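Local coordinates for protein lysyl-trna-dependent l-ysyl-phosphatidylgycerol synthase (Bacillus licheniformis, PDB 4V36) that transfers lysine from lysyl-tRNA to the membrane lipid phosphatidylglycerol, a lipid modification linked to bacterial resistance, at residues K40-S45 and L51-K56; G65-S68 and S73-L76; E17-F22 and L34-D39; V286-S291 and R328-R333. One frame throughout, in Å; residues are numbered along the deposited sequence.

Interaction 1: residues K40-S45 and L51-K56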
loop_
_atom_site.group_PDB
_atom_site.type_symbol
_atom_site.label_atom_id
_atom_site.label_comp_id
_atom_site.label_asym_id
_atom_site.label_seq_id
_atom_site.Cartn_x
_atom_site.Cartn_y
_atom_site.Cartn_z
ATOM N N LYS A 40 7.999 -9.891 6.470
ATOM C CA LYS A 40 7.224 -10.946 5.828
ATOM C C LYS A 40 8.141 -12.038 5.290
ATOM O O LYS A 40 9.222 -11.752 4.777
ATOM C CB LYS A 40 6.368 -10.375 4.696
ATOM C CG LYS A 40 5.201 -9.526 5.168
ATOM C CD LYS A 40 4.526 -8.825 4.003
ATOM C CE LYS A 40 5.446 -7.788 3.383
ATOM N NZ LYS A 40 5.825 -6.735 4.366
ATOM N N ARG A 41 7.707 -13.289 5.415
ATOM C CA ARG A 41 8.462 -14.411 4.871
ATOM C C ARG A 41 8.156 -14.582 3.389
ATOM O O ARG A 41 7.095 -14.178 2.915
ATOM C CB ARG A 41 8.148 -15.700 5.634
ATOM C CG ARG A 41 8.533 -15.657 7.105
ATOM C CD ARG A 41 8.371 -17.018 7.762
ATOM N NE ARG A 41 9.237 -18.026 7.155
ATOM C CZ ARG A 41 10.493 -18.254 7.524
ATOM N NH1 ARG A 41 11.040 -17.542 8.500
ATOM N NH2 ARG A 41 11.205 -19.192 6.915
ATOM N N PHE A 42 9.091 -15.178 2.658
ATOM C CA PHE A 42 8.936 -15.345 1.219
ATOM C C PHE A 42 8.787 -16.812 0.833
ATOM O O PHE A 42 9.386 -17.692 1.450
ATOM C CB PHE A 42 10.127 -14.732 0.477
ATOM C CG PHE A 42 10.238 -13.242 0.633
ATOM C CD1 PHE A 42 9.122 -12.475 0.924
ATOM C CD2 PHE A 42 11.461 -12.608 0.486
ATOM C CE1 PHE A 42 9.223 -11.106 1.068
ATOM C CE2 PHE A 42 11.568 -11.239 0.628
ATOM C CZ PHE A 42 10.448 -10.487 0.920
ATOM N N PHE A 43 7.979 -17.066 -0.192
ATOM C CA PHE A 43 7.824 -18.410 -0.731
ATOM C C PHE A 43 7.973 -18.388 -2.247
ATOM O O PHE A 43 7.040 -18.033 -2.966
ATOM C CB PHE A 43 6.469 -19.003 -0.339
ATOM C CG PHE A 43 6.291 -20.438 -0.758
ATOM C CD1 PHE A 43 6.696 -21.470 0.072
ATOM C CD2 PHE A 43 5.719 -20.754 -1.981
ATOM C CE1 PHE A 43 6.535 -22.790 -0.310
ATOM C CE2 PHE A 43 5.557 -22.072 -2.368
ATOM C CZ PHE A 43 5.965 -23.091 -1.531
ATOM N N TYR A 44 9.154 -18.761 -2.727
ATOM C CA TYR A 44 9.403 -18.824 -4.161
ATOM C C TYR A 44 8.948 -20.162 -4.724
ATOM O O TYR A 44 9.127 -21.203 -4.091
ATOM C CB TYR A 44 10.886 -18.601 -4.464
ATOM C CG TYR A 44 11.363 -17.194 -4.183
ATOM C CD1 TYR A 44 11.297 -16.211 -5.161
ATOM C CD2 TYR A 44 11.881 -16.849 -2.942
ATOM C CE1 TYR A 44 11.732 -14.922 -4.910
ATOM C CE2 TYR A 44 12.318 -15.563 -2.682
ATOM C CZ TYR A 44 12.240 -14.604 -3.669
ATOM O OH TYR A 44 12.675 -13.324 -3.416
ATOM N N SER A 45 8.354 -20.130 -5.910
ATOM C CA SER A 45 7.908 -21.349 -6.571
ATOM C C SER A 45 9.104 -22.151 -7.069
ATOM O O SER A 45 10.198 -21.610 -7.234
ATOM C CB SER A 45 6.967 -21.021 -7.731
ATOM O OG SER A 45 7.598 -20.177 -8.678
ATOM N N LEU A 51 6.373 -15.581 -6.732
ATOM C CA LEU A 51 6.695 -15.366 -5.326
ATOM C C LEU A 51 5.474 -15.005 -4.482
ATOM O O LEU A 51 4.661 -14.168 -4.871
ATOM C CB LEU A 51 7.749 -14.265 -5.194
ATOM C CG LEU A 51 8.042 -13.768 -3.778
ATOM C CD1 LEU A 51 8.650 -14.874 -2.930
ATOM C CD2 LEU A 51 8.951 -12.553 -3.814
ATOM N N ILE A 52 5.360 -15.640 -3.320
ATOM C CA ILE A 52 4.307 -15.320 -2.366
ATOM C C ILE A 52 4.892 -14.764 -1.070
ATOM O O ILE A 52 5.710 -15.413 -0.417
ATOM C CB ILE A 52 3.437 -16.552 -2.046
ATOM C CG1 ILE A 52 2.475 -16.836 -3.199
ATOM C CG2 ILE A 52 2.657 -16.338 -0.757
ATOM C CD1 ILE A 52 1.507 -17.966 -2.919
ATOM N N GLN A 53 4.477 -13.554 -0.711
ATOM C CA GLN A 53 4.891 -12.941 0.545
ATOM C C GLN A 53 3.795 -13.123 1.589
ATOM O O GLN A 53 2.614 -12.947 1.290
ATOM C CB GLN A 53 5.201 -11.458 0.349
ATOM C CG GLN A 53 6.180 -11.177 -0.775
ATOM C CD GLN A 53 6.482 -9.700 -0.930
ATOM O OE1 GLN A 53 6.279 -8.910 -0.006
ATOM N NE2 GLN A 53 6.970 -9.317 -2.106
ATOM N N PHE A 54 4.182 -13.470 2.811
ATOM C CA PHE A 54 3.198 -13.769 3.843
ATOM C C PHE A 54 3.731 -13.563 5.254
ATOM O O PHE A 54 4.925 -13.349 5.458
ATOM C CB PHE A 54 2.701 -15.210 3.692
ATOM C CG PHE A 54 3.760 -16.247 3.948
ATOM C CD1 PHE A 54 4.662 -16.595 2.955
ATOM C CD2 PHE A 54 3.851 -16.875 5.179
ATOM C CE1 PHE A 54 5.638 -17.548 3.187
ATOM C CE2 PHE A 54 4.824 -17.829 5.418
ATOM C CZ PHE A 54 5.718 -18.166 4.419
ATOM N N ALA A 55 2.826 -13.633 6.224
ATOM C CA ALA A 55 3.188 -13.572 7.632
ATOM C C ALA A 55 2.453 -14.666 8.395
ATOM O O ALA A 55 1.333 -15.032 8.040
ATOM C CB ALA A 55 2.871 -12.206 8.212
ATOM N N LYS A 56 3.087 -15.191 9.436
ATOM C CA LYS A 56 2.512 -16.286 10.206
ATOM C C LYS A 56 1.838 -15.778 11.476
ATOM O O LYS A 56 2.431 -15.024 12.246
ATOM C CB LYS A 56 3.590 -17.315 10.554
ATOM C CG LYS A 56 3.080 -18.526 11.319
ATOM C CD LYS A 56 4.200 -19.526 11.568
ATOM C CE LYS A 56 3.721 -20.702 12.403
ATOM N NZ LYS A 56 3.251 -20.267 13.748
#
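Arg41 with Phe54, and Phe43 with Ile52, form the hydrogen-bonded pairs that knit residues 40-45 to 51-56 as antiparallel neighbours. Each pair exchanges two backbone bonds: Arg41 N reaches Phe54 O at 2.8 Å and Phe54 N returns to Arg41 O at 3.0 Å, while Phe43 N meets Ile52 O and Ile52 N meets Phe43 O.

Aromatic contacts differ on the two faces. Among Phe42, Tyr44, Leu51 and Gln53, a single methyl does much of the work: Leu51 CD1 sits over the centre of the Tyr44 ring in a CH-pi contact, 3.5 Å from its centroid and 3° off the ring normal, and also touches Phe42 CB at 3.7 Å. Gln53 runs alongside Phe42, its CG 3.6 Å from Phe42 CE1, and its NE2 is bound by Ser32 O. On the other face Phe54, with chi1 at 66°, folds its ring back across the neighbouring strand, where Arg41 CB lies over the face, displaced toward the rim. Phe54 CZ also lies at the edge of the Arg41 guanidinium, near its plane, and Arg41 NE, beyond the ring, bonds to Ile10 O.

Helix 16-25 covers the Tyr44 face through Leu19, and helix 74-87 the Phe43 face through Phe81. The pairing is that of a two-stranded beta hairpin at one margin of the mixed sheet, with strand 41-44 outermost within the chain.

Interaction 2: residues G65-S68 and S73-L76; sequences GDPS and SFPL
Pro67 meets Phe74 with two different parts of itself. Its CB lies over one face of the phenyl ring, 3.9 Å from the centroid and 3.7 Å from Phe74 CD1, displaced from the centre toward the rim in a CH-pi contact. Its carbonyl oxygen lies above the ring near CZ, on the same face as Pro67 CB, with Pro67 O 3.1 Å from Phe74 CZ. A looser contact comes from the next residue, with Ser68 O 3.8 Å from Phe74 CE1.

Phe74 occupies the first turn of helix 74-87. Its CG lies beside the backbone N (chi1 -76°), which carries the ring from the helix start toward the end of strand 60-69. Beyond this pair, Leu104 of helix 102-106 touches Phe74, and Tyr105 touches Pro67, while Ile52 of the adjacent strand and Val77 and Ile78 of helix 74-87 also pack on the proline. Ser73, just before the helix, is held through OG by Asp47.

The strand-to-helix connection of this beta-alpha-beta unit is therefore closed here by van der Waals and CH-pi contact, from the proline ring and the backbone carbonyl, without a hydrogen bond between the two segments.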
loop_
_atom_site.group_PDB
_atom_site.type_symbol
_atom_site.label_atom_id
_atom_site.label_comp_id
_atom_site.label_asym_id
_atom_site.label_seq_id
_atom_site.Cartn_x
_atom_site.Cartn_y
_atom_site.Cartn_z
ATOM N N GLY A 65 -1.501 -9.789 -0.787
ATOM C CA GLY A 65 -1.771 -9.583 -2.198
ATOM C C GLY A 65 -1.626 -10.828 -3.050
ATOM O O GLY A 65 -1.450 -11.933 -2.538
ATOM N N ASP A 66 -1.713 -10.640 -4.364
ATOM C CA ASP A 66 -1.496 -11.718 -5.319
ATOM C C ASP A 66 -0.002 -12.024 -5.419
ATOM O O ASP A 66 0.820 -11.238 -4.948
ATOM C CB ASP A 66 -2.070 -11.337 -6.688
ATOM C CG ASP A 66 -3.581 -11.223 -6.674
ATOM O OD1 ASP A 66 -4.256 -12.273 -6.615
ATOM O OD2 ASP A 66 -4.095 -10.085 -6.730
ATOM N N PRO A 67 0.358 -13.175 -6.013
ATOM C CA PRO A 67 1.785 -13.466 -6.195
ATOM C C PRO A 67 2.492 -12.441 -7.080
ATOM O O PRO A 67 1.842 -11.721 -7.838
ATOM C CB PRO A 67 1.779 -14.843 -6.866
ATOM C CG PRO A 67 0.496 -15.459 -6.449
ATOM C CD PRO A 67 -0.485 -14.327 -6.381
ATOM N N SER A 68 3.814 -12.378 -6.973
ATOM C CA SER A 68 4.612 -11.494 -7.814
ATOM C C SER A 68 5.356 -12.310 -8.864
ATOM O O SER A 68 5.654 -13.483 -8.645
ATOM C CB SER A 68 5.601 -10.687 -6.970
ATOM O OG SER A 68 4.930 -9.927 -5.979
ATOM N N SER A 73 2.980 -18.564 -13.903
ATOM C CA SER A 73 3.448 -19.429 -12.828
ATOM C C SER A 73 2.635 -19.226 -11.553
ATOM O O SER A 73 2.907 -19.854 -10.529
ATOM C CB SER A 73 4.932 -19.181 -12.548
ATOM O OG SER A 73 5.729 -19.532 -13.666
ATOM N N PHE A 74 1.636 -18.349 -11.620
ATOM C CA PHE A 74 0.788 -18.063 -10.465
ATOM C C PHE A 74 -0.021 -19.276 -9.981
ATOM O O PHE A 74 -0.112 -19.498 -8.775
ATOM C CB PHE A 74 -0.164 -16.897 -10.764
ATOM C CG PHE A 74 0.496 -15.544 -10.733
ATOM C CD1 PHE A 74 1.863 -15.425 -10.541
ATOM C CD2 PHE A 74 -0.257 -14.392 -10.882
ATOM C CE1 PHE A 74 2.467 -14.182 -10.511
ATOM C CE2 PHE A 74 0.341 -13.146 -10.850
ATOM C CZ PHE A 74 1.705 -13.042 -10.665
ATOM N N PRO A 75 -0.625 -20.056 -10.902
ATOM C CA PRO A 75 -1.310 -21.250 -10.391
ATOM C C PRO A 75 -0.356 -22.234 -9.718
ATOM O O PRO A 75 -0.753 -22.936 -8.789
ATOM C CB PRO A 75 -1.924 -21.871 -11.652
ATOM C CG PRO A 75 -2.076 -20.737 -12.591
ATOM C CD PRO A 75 -0.889 -19.859 -12.341
ATOM N N LEU A 76 0.889 -22.272 -10.182
ATOM C CA LEU A 76 1.880 -23.191 -9.638
ATOM C C LEU A 76 2.295 -22.816 -8.216
ATOM O O LEU A 76 2.340 -23.671 -7.333
ATOM C CB LEU A 76 3.113 -23.239 -10.543
ATOM C CG LEU A 76 4.266 -24.122 -10.059
ATOM C CD1 LEU A 76 3.803 -25.558 -9.868
ATOM C CD2 LEU A 76 5.431 -24.059 -11.031
#

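Interaction 3: residues E17-F22 and L34-D39; sequences EKLEAF and LGFLGD
Leu19 and Gly35 bring the backbones of helix 16-25 and the 3-10 turn at 34-36 closest, their CA atoms 7.6 Å apart. The spacing leaves room for the leucine side chain, whose CD2 lies directly against the glycine main chain, 3.6 Å from Gly35 C.

The same CD2 sits almost straight above the centre of the Phe36 ring, 3.9 Å from the centroid and 9° off the normal, a CH-pi contact. Glu20, one residue along the helix, meets that ring from the other side of its plane. Its chain bends at chi2 (59°), bringing OE1 obliquely past the end of the ring to 3.2 Å from Phe36 CZ, and the carboxylate plane is turned just 11° from the ring plane. Glu20 CA lies in the ring plane at its edge.

Tyr190 of helix 188-191 and His33 also pack on Phe36, while Leu19 extends to Phe42, Tyr44, Leu51 and Gln53 of the strand hairpin. The contact is a helix-to-turn packing of leucine against glycine and phenylalanine, in which helix 16-25 rests on the connection leading from it into strand 41-44.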
loop_
_atom_site.group_PDB
_atom_site.type_symbol
_atom_site.label_atom_id
_atom_site.label_comp_id
_atom_site.label_asym_id
_atom_site.label_seq_id
_atom_site.Cartn_x
_atom_site.Cartn_y
_atom_site.Cartn_z
ATOM N N GLU A 17 18.335 -8.763 -1.386
ATOM C CA GLU A 17 19.070 -8.923 -2.638
ATOM C C GLU A 17 18.338 -9.842 -3.610
ATOM O O GLU A 17 18.214 -9.534 -4.796
ATOM C CB GLU A 17 20.475 -9.465 -2.372
ATOM C CG GLU A 17 21.301 -9.674 -3.633
ATOM C CD GLU A 17 22.671 -10.253 -3.345
ATOM O OE1 GLU A 17 22.987 -10.475 -2.158
ATOM O OE2 GLU A 17 23.434 -10.484 -4.307
ATOM N N LYS A 18 17.859 -10.974 -3.103
ATOM C CA LYS A 18 17.136 -11.933 -3.931
ATOM C C LYS A 18 15.804 -11.353 -4.392
ATOM O O LYS A 18 15.379 -11.573 -5.527
ATOM C CB LYS A 18 16.911 -13.240 -3.167
ATOM C CG LYS A 18 16.292 -14.350 -4.000
ATOM C CD LYS A 18 16.138 -15.628 -3.192
ATOM C CE LYS A 18 15.524 -16.740 -4.030
ATOM N NZ LYS A 18 15.373 -18.003 -3.256
ATOM N N LEU A 19 15.152 -10.606 -3.506
ATOM C CA LEU A 19 13.871 -9.983 -3.821
ATOM C C LEU A 19 14.019 -8.913 -4.898
ATOM O O LEU A 19 13.212 -8.838 -5.825
ATOM C CB LEU A 19 13.245 -9.375 -2.564
ATOM C CG LEU A 19 11.940 -8.609 -2.785
ATOM C CD1 LEU A 19 10.876 -9.520 -3.365
ATOM C CD2 LEU A 19 11.458 -7.976 -1.491
ATOM N N GLU A 20 15.051 -8.085 -4.764
ATOM C CA GLU A 20 15.305 -7.011 -5.719
ATOM C C GLU A 20 15.574 -7.569 -7.111
ATOM O O GLU A 20 15.081 -7.042 -8.108
ATOM C CB GLU A 20 16.485 -6.151 -5.263
ATOM C CG GLU A 20 16.833 -5.025 -6.224
ATOM C CD GLU A 20 15.670 -4.078 -6.455
ATOM O OE1 GLU A 20 15.090 -3.593 -5.461
ATOM O OE2 GLU A 20 15.333 -3.824 -7.631
ATOM N N ALA A 21 16.361 -8.638 -7.169
ATOM C CA ALA A 21 16.678 -9.285 -8.434
ATOM C C ALA A 21 15.423 -9.874 -9.066
ATOM O O ALA A 21 15.210 -9.751 -10.270
ATOM C CB ALA A 21 17.729 -10.363 -8.230
ATOM N N PHE A 22 14.594 -10.506 -8.242
ATOM C CA PHE A 22 13.376 -11.154 -8.715
ATOM C C PHE A 22 12.380 -10.157 -9.300
ATOM O O PHE A 22 11.829 -10.381 -10.377
ATOM C CB PHE A 22 12.716 -11.938 -7.575
ATOM C CG PHE A 22 11.400 -12.567 -7.949
ATOM C CD1 PHE A 22 11.362 -13.813 -8.555
ATOM C CD2 PHE A 22 10.204 -11.918 -7.689
ATOM C CE1 PHE A 22 10.156 -14.395 -8.898
ATOM C CE2 PHE A 22 8.996 -12.494 -8.033
ATOM C CZ PHE A 22 8.972 -13.735 -8.637
ATOM N N LEU A 34 6.680 -3.817 -0.537
ATOM C CA LEU A 34 6.562 -3.923 0.914
ATOM C C LEU A 34 7.388 -5.077 1.480
ATOM O O LEU A 34 7.544 -5.200 2.696
ATOM C CB LEU A 34 5.096 -4.086 1.318
ATOM C CG LEU A 34 4.232 -2.842 1.108
ATOM C CD1 LEU A 34 2.792 -3.113 1.501
ATOM C CD2 LEU A 34 4.797 -1.671 1.894
ATOM N N GLY A 35 7.917 -5.917 0.597
ATOM C CA GLY A 35 8.766 -7.018 1.009
ATOM C C GLY A 35 10.120 -6.557 1.521
ATOM O O GLY A 35 10.849 -7.325 2.147
ATOM N N PHE A 36 10.456 -5.297 1.260
ATOM C CA PHE A 36 11.732 -4.745 1.702
ATOM C C PHE A 36 11.672 -4.274 3.153
ATOM O O PHE A 36 12.658 -3.769 3.690
ATOM C CB PHE A 36 12.161 -3.590 0.795
ATOM C CG PHE A 36 12.513 -4.015 -0.602
ATOM C CD1 PHE A 36 13.671 -4.735 -0.849
ATOM C CD2 PHE A 36 11.692 -3.688 -1.668
ATOM C CE1 PHE A 36 13.999 -5.128 -2.133
ATOM C CE2 PHE A 36 12.016 -4.076 -2.955
ATOM C CZ PHE A 36 13.170 -4.797 -3.187
ATOM N N LEU A 37 10.512 -4.440 3.782
ATOM C CA LEU A 37 10.351 -4.097 5.191
ATOM C C LEU A 37 10.958 -5.177 6.076
ATOM O O LEU A 37 11.280 -4.933 7.238
ATOM C CB LEU A 37 8.873 -3.899 5.535
ATOM C CG LEU A 37 8.184 -2.670 4.939
ATOM C CD1 LEU A 37 6.703 -2.656 5.298
ATOM C CD2 LEU A 37 8.864 -1.394 5.411
ATOM N N GLY A 38 11.105 -6.374 5.516
ATOM C CA GLY A 38 11.709 -7.489 6.225
ATOM C C GLY A 38 10.831 -8.074 7.314
ATOM O O GLY A 38 11.325 -8.733 8.229
ATOM N N ASP A 39 9.527 -7.838 7.216
ATOM C CA ASP A 39 8.590 -8.326 8.222
ATOM C C ASP A 39 7.658 -9.389 7.651
ATOM O O ASP A 39 6.650 -9.741 8.264
ATOM C CB ASP A 39 7.776 -7.167 8.802
ATOM C CG ASP A 39 6.916 -6.476 7.760
ATOM O OD1 ASP A 39 7.224 -6.598 6.555
ATOM O OD2 ASP A 39 5.935 -5.806 8.146
#

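Interaction 4: residues V286-S291 and R328-R333; sequences VSYMYS and RLIGRR
Tyr288 and Ile330 are brought together by side-chain torsions that set a ring edge against a branched aliphatic end. Tyr288 CG stands opposite the carbonyl carbon (chi1 -67°), and the ring extends past Ile330 to Gly331; Ile330 combines chi1 of -60° with an extended chi2 of 175°, sending CG2 and CD1 to the tyrosine. CG2 lies in the plane of the ring at its edge, 4.0 Å from Tyr288 CD2. Both methyls also lie against the backbone carbonyl, CD1 at 3.5 Å and CG2 at 3.6 Å from Tyr288 O, and Ile330 CD1 more loosely meets Met289 CG at 4.4 Å.

Further along the same ring edge, Tyr288 CE2 is 4.0 Å from Gly331 CA. The glycine is where the chain leaves helical geometry, and the tyrosine thus borders the very end of helix 319-330. That end is closed by a Schellman motif: Arg333 N bonds to Arg328 O at 2.9 Å and Arg332 N to Leu329 O at 3.0 Å, with Arg332 taking the positive phi of the C-prime position.

Other residues extend both sides of the contact. Tyr95 touches Met289 and Ile330, Thr327 touches Tyr288, and Ser182 and Leu183 pack on Ile330. A cation-pi interaction joins Tyr288 to Lys179, one of the residues of the lysine amide pocket, and the Tyr288 side chain lies about 8 Å from the bound ligand. The contact therefore joins a Schellman-capped helix C-terminus to the loop after helix 276-285, close to the lysine amide site.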
loop_
_atom_site.group_PDB
_atom_site.type_symbol
_atom_site.label_atom_id
_atom_site.label_comp_id
_atom_site.label_asym_id
_atom_site.label_seq_id
_atom_site.Cartn_x
_atom_site.Cartn_y
_atom_site.Cartn_z
ATOM N N VAL A 286 -11.493 0.523 10.289
ATOM C CA VAL A 286 -11.307 1.732 9.485
ATOM C C VAL A 286 -10.202 2.627 10.049
ATOM O O VAL A 286 -10.474 3.656 10.670
ATOM C CB VAL A 286 -12.612 2.551 9.380
ATOM C CG1 VAL A 286 -12.488 3.608 8.288
ATOM C CG2 VAL A 286 -13.788 1.638 9.089
ATOM N N SER A 287 -8.957 2.215 9.818
ATOM C CA SER A 287 -7.774 2.914 10.309
ATOM C C SER A 287 -6.506 2.233 9.806
ATOM O O SER A 287 -5.508 2.890 9.511
ATOM C CB SER A 287 -7.756 2.958 11.840
ATOM O OG SER A 287 -6.510 3.431 12.323
ATOM N N TYR A 288 -6.563 0.910 9.709
ATOM C CA TYR A 288 -5.387 0.101 9.413
ATOM C C TYR A 288 -5.264 -0.245 7.932
ATOM O O TYR A 288 -4.219 -0.718 7.486
ATOM C CB TYR A 288 -5.418 -1.192 10.237
ATOM C CG TYR A 288 -5.266 -0.986 11.729
ATOM C CD1 TYR A 288 -6.322 -0.509 12.497
ATOM C CD2 TYR A 288 -4.070 -1.282 12.372
ATOM C CE1 TYR A 288 -6.187 -0.322 13.860
ATOM C CE2 TYR A 288 -3.928 -1.099 13.735
ATOM C CZ TYR A 288 -4.989 -0.619 14.472
ATOM O OH TYR A 288 -4.850 -0.435 15.828
ATOM N N MET A 289 -6.328 -0.014 7.171
ATOM C CA MET A 289 -6.352 -0.433 5.775
ATOM C C MET A 289 -6.386 0.736 4.795
ATOM O O MET A 289 -6.134 0.560 3.603
ATOM C CB MET A 289 -7.551 -1.346 5.520
ATOM C CG MET A 289 -7.622 -2.558 6.430
ATOM S SD MET A 289 -8.664 -3.864 5.750
ATOM C CE MET A 289 -10.016 -2.908 5.066
ATOM N N TYR A 290 -6.694 1.928 5.294
ATOM C CA TYR A 290 -6.848 3.088 4.426
ATOM C C TYR A 290 -5.822 4.170 4.743
ATOM O O TYR A 290 -5.927 4.869 5.751
ATOM C CB TYR A 290 -8.267 3.640 4.541
ATOM C CG TYR A 290 -9.321 2.558 4.508
ATOM C CD1 TYR A 290 -9.543 1.815 3.357
ATOM C CD2 TYR A 290 -10.090 2.274 5.629
ATOM C CE1 TYR A 290 -10.502 0.821 3.320
ATOM C CE2 TYR A 290 -11.055 1.283 5.603
ATOM C CZ TYR A 290 -11.257 0.560 4.446
ATOM O OH TYR A 290 -12.214 -0.429 4.414
ATOM N N SER A 291 -4.832 4.303 3.866
ATOM C CA SER A 291 -3.731 5.236 4.077
ATOM C C SER A 291 -4.138 6.687 3.830
ATOM O O SER A 291 -5.194 6.957 3.254
ATOM C CB SER A 291 -2.550 4.869 3.176
ATOM O OG SER A 291 -2.952 4.787 1.819
ATOM N N ARG A 328 -4.703 -6.748 13.550
ATOM C CA ARG A 328 -3.659 -6.793 14.568
ATOM C C ARG A 328 -2.290 -7.040 13.943
ATOM O O ARG A 328 -1.274 -6.570 14.452
ATOM C CB ARG A 328 -3.964 -7.870 15.612
ATOM C CG ARG A 328 -5.075 -7.491 16.574
ATOM C CD ARG A 328 -5.370 -8.607 17.566
ATOM N NE ARG A 328 -4.224 -8.922 18.415
ATOM C CZ ARG A 328 -3.967 -8.325 19.575
ATOM N NH1 ARG A 328 -4.770 -7.371 20.026
ATOM N NH2 ARG A 328 -2.902 -8.678 20.283
ATOM N N LEU A 329 -2.273 -7.782 12.839
ATOM C CA LEU A 329 -1.037 -8.040 12.108
ATOM C C LEU A 329 -0.473 -6.740 11.543
ATOM O O LEU A 329 0.736 -6.508 11.569
ATOM C CB LEU A 329 -1.275 -9.050 10.986
ATOM C CG LEU A 329 -0.089 -9.332 10.061
ATOM C CD1 LEU A 329 1.092 -9.875 10.850
ATOM C CD2 LEU A 329 -0.496 -10.296 8.956
ATOM N N ILE A 330 -1.362 -5.894 11.036
ATOM C CA ILE A 330 -0.978 -4.572 10.557
ATOM C C ILE A 330 -0.492 -3.725 11.735
ATOM O O ILE A 330 0.376 -2.867 11.581
ATOM C CB ILE A 330 -2.152 -3.879 9.835
ATOM C CG1 ILE A 330 -2.599 -4.719 8.635
ATOM C CG2 ILE A 330 -1.768 -2.481 9.380
ATOM C CD1 ILE A 330 -3.824 -4.180 7.929
ATOM N N GLY A 331 -1.039 -3.996 12.916
ATOM C CA GLY A 331 -0.603 -3.336 14.134
ATOM C C GLY A 331 0.636 -3.979 14.738
ATOM O O GLY A 331 1.014 -3.669 15.869
ATOM N N ARG A 332 1.250 -4.886 13.980
ATOM C CA ARG A 332 2.504 -5.548 14.351
ATOM C C ARG A 332 2.365 -6.455 15.573
ATOM O O ARG A 332 3.267 -6.522 16.409
ATOM C CB ARG A 332 3.608 -4.508 14.589
ATOM C CG ARG A 332 3.780 -3.526 13.437
ATOM C CD ARG A 332 5.197 -3.542 12.889
ATOM N NE ARG A 332 6.142 -2.848 13.756
ATOM C CZ ARG A 332 7.460 -2.869 13.591
ATOM N NH1 ARG A 332 7.996 -3.559 12.594
ATOM N NH2 ARG A 332 8.247 -2.207 14.428
ATOM N N ARG A 333 1.241 -7.158 15.666
ATOM C CA ARG A 333 1.048 -8.166 16.706
ATOM C C ARG A 333 0.513 -9.466 16.110
ATOM O O ARG A 333 -0.475 -9.464 15.374
ATOM C CB ARG A 333 0.100 -7.655 17.793
ATOM C CG ARG A 333 0.689 -6.550 18.655
ATOM C CD ARG A 333 -0.179 -6.269 19.870
ATOM N NE ARG A 333 0.438 -5.292 20.764
ATOM C CZ ARG A 333 1.306 -5.598 21.724
ATOM N NH1 ARG A 333 1.663 -6.859 21.921
ATOM N NH2 ARG A 333 1.816 -4.643 22.490
#

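How the interactions relate
From the N terminus, interaction 3 comes first, folding the loop after helix 16-25 back onto that helix. Interaction 1 then closes the hairpin of strands 41-44 and 50-57, and interaction 2 the short turn from strand 60-69 into helix 74-87. Interaction 4 spans the longest separation, bringing the loop after helix 276-285 to the end of helix 319-330. All four are in series, none nested or crossed. In space the first three meet: Lys40 NZ approaches Leu34 O, Leu51 O approaches Ser68 N, and Phe22 packs against both Leu51 and Ser68. Interaction 4 touches interaction 1 through Leu329 and Ala55, linking the C-terminal helix to the hairpin.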